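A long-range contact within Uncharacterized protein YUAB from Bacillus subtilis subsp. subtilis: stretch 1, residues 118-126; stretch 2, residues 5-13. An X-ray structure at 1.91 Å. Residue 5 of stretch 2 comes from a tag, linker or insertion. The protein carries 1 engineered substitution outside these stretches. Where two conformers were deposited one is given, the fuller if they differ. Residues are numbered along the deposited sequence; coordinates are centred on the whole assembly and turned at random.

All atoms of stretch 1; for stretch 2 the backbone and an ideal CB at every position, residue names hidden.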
ATOM      1  N   TYR I 118     -26.674 -24.670 -11.773  1.00 58.46           N
ATOM      2  CA  TYR I 118     -27.043 -25.473 -12.935  1.00 53.86           C
ATOM      3  C   TYR I 118     -28.266 -24.911 -13.657  1.00 54.20           C
ATOM      4  O   TYR I 118     -29.277 -24.605 -13.020  1.00 50.98           O
ATOM      5  CB  TYR I 118     -27.324 -26.895 -12.482  1.00 59.93           C
ATOM      6  CG  TYR I 118     -27.765 -27.831 -13.575  1.00 58.39           C
ATOM      7  CD1 TYR I 118     -29.110 -27.994 -13.877  1.00 60.65           C
ATOM      8  CD2 TYR I 118     -26.834 -28.574 -14.290  1.00 62.54           C
ATOM      9  CE1 TYR I 118     -29.519 -28.873 -14.868  1.00 59.91           C
ATOM     10  CE2 TYR I 118     -27.226 -29.447 -15.283  1.00 61.08           C
ATOM     11  CZ  TYR I 118     -28.567 -29.593 -15.570  1.00 67.03           C
ATOM     12  OH  TYR I 118     -28.937 -30.479 -16.559  1.00 70.47           O
ATOM     13  N   ALA I 119     -28.174 -24.774 -14.983  1.00 41.55           N
ATOM     14  CA  ALA I 119     -29.304 -24.302 -15.797  1.00 40.10           C
ATOM     15  C   ALA I 119     -29.403 -25.105 -17.105  1.00 45.57           C
ATOM     16  O   ALA I 119     -28.415 -25.709 -17.535  1.00 39.79           O
ATOM     17  CB  ALA I 119     -29.167 -22.835 -16.099  1.00 37.98           C
ATOM     18  N   GLU I 120     -30.588 -25.083 -17.722  1.00 42.86           N
ATOM     19  CA  GLU I 120     -30.908 -25.884 -18.910  1.00 44.13           C
ATOM     20  C   GLU I 120     -31.810 -25.162 -19.875  1.00 45.72           C
ATOM     21  O   GLU I 120     -32.636 -24.348 -19.479  1.00 42.10           O
ATOM     22  CB  GLU I 120     -31.687 -27.133 -18.528  1.00 50.91           C
ATOM     23  CG  GLU I 120     -30.889 -28.330 -18.142  1.00 52.49           C
ATOM     24  CD  GLU I 120     -31.803 -29.517 -17.898  1.00 62.72           C
ATOM     25  OE1 GLU I 120     -32.997 -29.409 -18.263  1.00 58.87           O
ATOM     26  OE2 GLU I 120     -31.344 -30.534 -17.335  1.00 61.03           O
ATOM     27  N   ALA I 121     -31.682 -25.505 -21.150  1.00 43.45           N
ATOM     28  CA  ALA I 121     -32.596 -25.010 -22.160  1.00 37.88           C
ATOM     29  C   ALA I 121     -32.494 -25.929 -23.373  1.00 42.83           C
ATOM     30  O   ALA I 121     -31.434 -26.494 -23.631  1.00 43.03           O
ATOM     31  CB  ALA I 121     -32.268 -23.587 -22.543  1.00 41.13           C
ATOM     32  N   SER I 122     -33.598 -26.066 -24.110  1.00 44.80           N
ATOM     33  CA  SER I 122     -33.677 -27.014 -25.228  1.00 46.91           C
ATOM     34  C   SER I 122     -33.969 -26.316 -26.534  1.00 42.76           C
ATOM     35  O   SER I 122     -34.525 -25.219 -26.540  1.00 46.48           O
ATOM     36  CB  SER I 122     -34.784 -28.038 -24.967  1.00 45.64           C
ATOM     37  OG  SER I 122     -34.400 -28.943 -23.952  1.00 51.46           O
ATOM     38  N   ILE I 123     -33.581 -26.948 -27.638  1.00 41.79           N
ATOM     39  CA  ILE I 123     -34.018 -26.530 -28.971  1.00 46.52           C
ATOM     40  C   ILE I 123     -34.715 -27.687 -29.722  1.00 48.19           C
ATOM     41  O   ILE I 123     -34.441 -28.866 -29.476  1.00 44.53           O
ATOM     42  CB  ILE I 123     -32.856 -26.022 -29.859  1.00 43.21           C
ATOM     43  CG1 ILE I 123     -31.770 -27.085 -29.972  1.00 40.98           C
ATOM     44  CG2 ILE I 123     -32.295 -24.708 -29.331  1.00 45.06           C
ATOM     45  CD1 ILE I 123     -30.646 -26.710 -30.919  1.00 40.78           C
ATOM     46  N   ASP I 124     -35.619 -27.327 -30.630  1.00 48.55           N
ATOM     47  CA  ASP I 124     -36.298 -28.295 -31.487  1.00 47.61           C
ATOM     48  C   ASP I 124     -35.653 -28.269 -32.870  1.00 42.03           C
ATOM     49  O   ASP I 124     -35.653 -27.234 -33.538  1.00 43.26           O
ATOM     50  CB  ASP I 124     -37.783 -27.930 -31.628  1.00 46.00           C
ATOM     51  CG  ASP I 124     -38.565 -28.108 -30.341  1.00 51.15           C
ATOM     52  OD1 ASP I 124     -38.269 -29.039 -29.571  1.00 51.93           O
ATOM     53  OD2 ASP I 124     -39.491 -27.303 -30.097  1.00 63.16           O
ATOM     54  N   VAL I 125     -35.087 -29.393 -33.304  1.00 49.71           N
ATOM     55  CA  VAL I 125     -34.591 -29.498 -34.677  1.00 41.07           C
ATOM     56  C   VAL I 125     -35.684 -30.147 -35.537  1.00 45.56           C
ATOM     57  O   VAL I 125     -36.150 -31.244 -35.233  1.00 41.28           O
ATOM     58  CB  VAL I 125     -33.302 -30.322 -34.763  1.00 42.20           C
ATOM     59  CG1 VAL I 125     -32.895 -30.523 -36.229  1.00 43.32           C
ATOM     60  CG2 VAL I 125     -32.178 -29.627 -33.994  1.00 40.01           C
ATOM     61  N   ALA I 126     -36.098 -29.472 -36.604  1.00 48.51           N
ATOM     62  CA  ALA I 126     -37.285 -29.910 -37.339  1.00 55.23           C
ATOM     63  C   ALA I 126     -36.996 -31.025 -38.351  1.00 52.99           C
ATOM     64  O   ALA I 126     -35.991 -30.982 -39.056  1.00 46.15           O
ATOM     65  CB  ALA I 126     -37.932 -28.726 -38.036  1.00 51.37           C
ATOM     66  N   UNK I   5     -33.067 -18.440 -10.127  1.00 62.63           N
ATOM     67  CA  UNK I   5     -31.619 -18.631 -10.112  1.00 58.86           C
ATOM     68  C   UNK I   5     -31.020 -18.409 -11.507  1.00 49.70           C
ATOM     69  O   UNK I   5     -31.583 -17.660 -12.316  1.00 50.43           O
ATOM     70  CB  UNK I   5     -31.276 -20.034  -9.606  1.00 58.86           C
ATOM     71  N   UNK I   6     -29.867 -19.026 -11.777  1.00 49.04           N
ATOM     72  CA  UNK I   6     -29.216 -18.894 -13.079  1.00 44.74           C
ATOM     73  C   UNK I   6     -30.147 -19.387 -14.168  1.00 41.13           C
ATOM     74  O   UNK I   6     -30.925 -20.324 -13.953  1.00 47.26           O
ATOM     75  CB  UNK I   6     -27.895 -19.666 -13.114  1.00 44.74           C
ATOM     76  N   UNK I   7     -30.074 -18.756 -15.331  1.00 43.54           N
ATOM     77  CA  UNK I   7     -30.868 -19.181 -16.473  1.00 47.35           C
ATOM     78  C   UNK I   7     -29.981 -19.488 -17.685  1.00 45.43           C
ATOM     79  O   UNK I   7     -28.866 -18.972 -17.809  1.00 42.43           O
ATOM     80  CB  UNK I   7     -31.895 -18.104 -16.828  1.00 47.35           C
ATOM     81  N   UNK I   8     -30.486 -20.340 -18.573  1.00 43.83           N
ATOM     82  CA  UNK I   8     -29.829 -20.595 -19.850  1.00 36.62           C
ATOM     83  C   UNK I   8     -30.840 -20.466 -20.960  1.00 39.37           C
ATOM     84  O   UNK I   8     -31.965 -20.967 -20.871  1.00 38.26           O
ATOM     85  CB  UNK I   8     -29.174 -21.978 -19.874  1.00 36.62           C
ATOM     86  N   UNK I   9     -30.437 -19.761 -21.999  1.00 34.52           N
ATOM     87  CA  UNK I   9     -31.250 -19.605 -23.182  1.00 40.25           C
ATOM     88  C   UNK I   9     -30.565 -20.345 -24.318  1.00 42.32           C
ATOM     89  O   UNK I   9     -29.379 -20.135 -24.576  1.00 39.19           O
ATOM     90  CB  UNK I   9     -31.465 -18.129 -23.523  1.00 40.25           C
ATOM     91  N   UNK I  10     -31.327 -21.206 -24.985  1.00 41.99           N
ATOM     92  CA  UNK I  10     -30.834 -21.984 -26.112  1.00 41.01           C
ATOM     93  C   UNK I  10     -31.692 -21.663 -27.323  1.00 38.31           C
ATOM     94  O   UNK I  10     -32.891 -21.894 -27.319  1.00 41.30           O
ATOM     95  CB  UNK I  10     -30.850 -23.483 -25.806  1.00 41.01           C
ATOM     96  N   UNK I  11     -31.080 -21.119 -28.361  0.64 38.28           N
ATOM     97  CA  UNK I  11     -31.839 -20.708 -29.524  0.64 41.26           C
ATOM     98  C   UNK I  11     -31.090 -20.991 -30.816  0.64 40.51           C
ATOM     99  O   UNK I  11     -29.887 -20.768 -30.918  0.64 39.95           O
ATOM    100  CB  UNK I  11     -32.179 -19.219 -29.430  0.64 41.26           C
ATOM    101  N   UNK I  12     -31.823 -21.480 -31.810  1.00 43.01           N
ATOM    102  CA  UNK I  12     -31.296 -21.615 -33.155  1.00 41.01           C
ATOM    103  C   UNK I  12     -31.486 -20.270 -33.838  1.00 42.16           C
ATOM    104  O   UNK I  12     -32.613 -19.822 -34.006  1.00 47.46           O
ATOM    105  CB  UNK I  12     -31.982 -22.745 -33.926  1.00 41.01           C
ATOM    106  N   UNK I  13     -30.391 -19.634 -34.239  1.00 42.90           N
ATOM    107  CA  UNK I  13     -30.442 -18.256 -34.715  1.00 49.91           C
ATOM    108  C   UNK I  13     -30.231 -18.101 -36.214  1.00 50.84           C
ATOM    109  O   UNK I  13     -30.448 -17.018 -36.758  1.00 50.86           O
ATOM    110  CB  UNK I  13     -29.390 -17.427 -33.976  1.00 49.91           C
TER

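The two strands, 119-125 and 7-12, run nearly parallel: their N-to-C directions differ by 19° and their axes approach to 5.3 Å. No direct hydrogen bond joins them, so the side chains facing across carry most of the evidence.

Position 5 points its CA-to-CB bond toward stretch 1, but nothing there lies within 5.5 Å of the ideal CB. Almost any residue would fit; it is Ser5, left from an expression tag.

At position 6 the bond also points toward stretch 1, and the ideal CB stands 4.5 Å from Ala119 CB. A small apolar residue would suit, though the geometry does not exclude larger ones. The residue is Ala6, whose carbonyl O lies 3.7 Å from Ala119 CB.

Position 7 points away, with extended backbone angles (-124/155), and stretch 1 sets no demand on its side chain. It is Ser7.

Position 8 points toward a methyl-lined surface: its ideal CB is 3.9 Å from Ala119 CB and 4.4 Å from Ala121 CB. Neither methyl offers a polar partner, so an aliphatic side chain such as valine, isoleucine, leucine or methionine is plausible. Leu8 is found, with chi1 t and chi2 p. Its CB packs 3.9 Å from Ala119 CB, and its CG lies 4.1 Å from Ala121 CB. One water bridges the backbones, accepting from Leu8 N at 3.2 Å and donating to Glu120 O at 2.7 Å.

Position 9 points away and leaves the choice open; Phe9 turns its CB from stretch 1.

Position 10 points toward it again. Its ideal CB is 3.6 Å from Ala121 CB and 4.0 Å from Ile123 CG2, a close apolar setting in which a small side chain is the simplest fit. Ala10 is deposited: its CB meets Ala121 CB at 3.5 Å and Ile123 CG2 at 4.0 Å.

Position 11 points away, and its extended angles (-142/138) would accommodate a beta-branched residue, among others. It is Thr11, modelled in two conformers.

At position 12 the bond points toward stretch 1, yet the ideal CB is still 5.0 Å from Ile123 CG2. That gap leaves space for a longer apolar chain: leucine, isoleucine or methionine could reach across. Ile12 does so with chi1 m and chi2 t. Its CG1 packs 3.7 Å from Ile123 CD1, while its CD1 extends to 3.5 Å from Asp124 O and 4.5 Å from Val125 CG2.

Position 13 is out of reach, so stretch 1 gives no guidance; Thr13 hydrogen-bonds through OG1 elsewhere in the structure.

Stretch 2 5-13: SASLFATIT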
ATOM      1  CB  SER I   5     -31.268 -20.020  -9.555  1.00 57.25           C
ATOM      2  OG  SER I   5     -32.077 -21.036 -10.127  1.00 63.01           O
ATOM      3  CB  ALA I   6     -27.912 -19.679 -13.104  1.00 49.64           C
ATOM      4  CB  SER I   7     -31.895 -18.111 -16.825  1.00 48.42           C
ATOM      5  OG  SER I   7     -31.264 -16.984 -17.394  1.00 56.20           O
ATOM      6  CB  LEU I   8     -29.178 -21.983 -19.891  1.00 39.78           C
ATOM      7  CG  LEU I   8     -28.536 -22.334 -21.248  1.00 36.10           C
ATOM      8  CD1 LEU I   8     -27.333 -21.457 -21.554  1.00 38.32           C
ATOM      9  CD2 LEU I   8     -28.156 -23.809 -21.307  1.00 40.88           C
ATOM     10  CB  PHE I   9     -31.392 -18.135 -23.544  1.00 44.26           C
ATOM     11  CG  PHE I   9     -32.026 -17.315 -22.464  1.00 50.92           C
ATOM     12  CD1 PHE I   9     -33.402 -17.321 -22.294  1.00 50.05           C
ATOM     13  CD2 PHE I   9     -31.245 -16.556 -21.604  1.00 49.87           C
ATOM     14  CE1 PHE I   9     -33.990 -16.574 -21.294  1.00 59.31           C
ATOM     15  CE2 PHE I   9     -31.828 -15.806 -20.600  1.00 55.54           C
ATOM     16  CZ  PHE I   9     -33.202 -15.817 -20.443  1.00 59.43           C
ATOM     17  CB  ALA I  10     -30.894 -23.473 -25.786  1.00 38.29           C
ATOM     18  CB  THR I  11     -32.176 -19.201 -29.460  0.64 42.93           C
ATOM     19  OG1 THR I  11     -33.019 -18.944 -28.326  0.64 41.78           O
ATOM     20  CG2 THR I  11     -32.878 -18.747 -30.733  0.64 41.77           C
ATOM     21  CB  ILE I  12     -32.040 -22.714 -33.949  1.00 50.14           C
ATOM     22  CG1 ILE I  12     -31.932 -24.067 -33.227  1.00 43.68           C
ATOM     23  CG2 ILE I  12     -31.496 -22.786 -35.365  1.00 44.25           C
ATOM     24  CD1 ILE I  12     -32.816 -25.190 -33.843  1.00 49.24           C
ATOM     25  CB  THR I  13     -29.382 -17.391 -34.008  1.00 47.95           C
ATOM     26  OG1 THR I  13     -28.079 -17.880 -34.333  1.00 46.68           O
ATOM     27  CG2 THR I  13     -29.585 -17.419 -32.492  1.00 44.90           C
TER
HETATM   28  O   HOH W   1     -32.841 -22.347 -17.609  1.00 47.98           O
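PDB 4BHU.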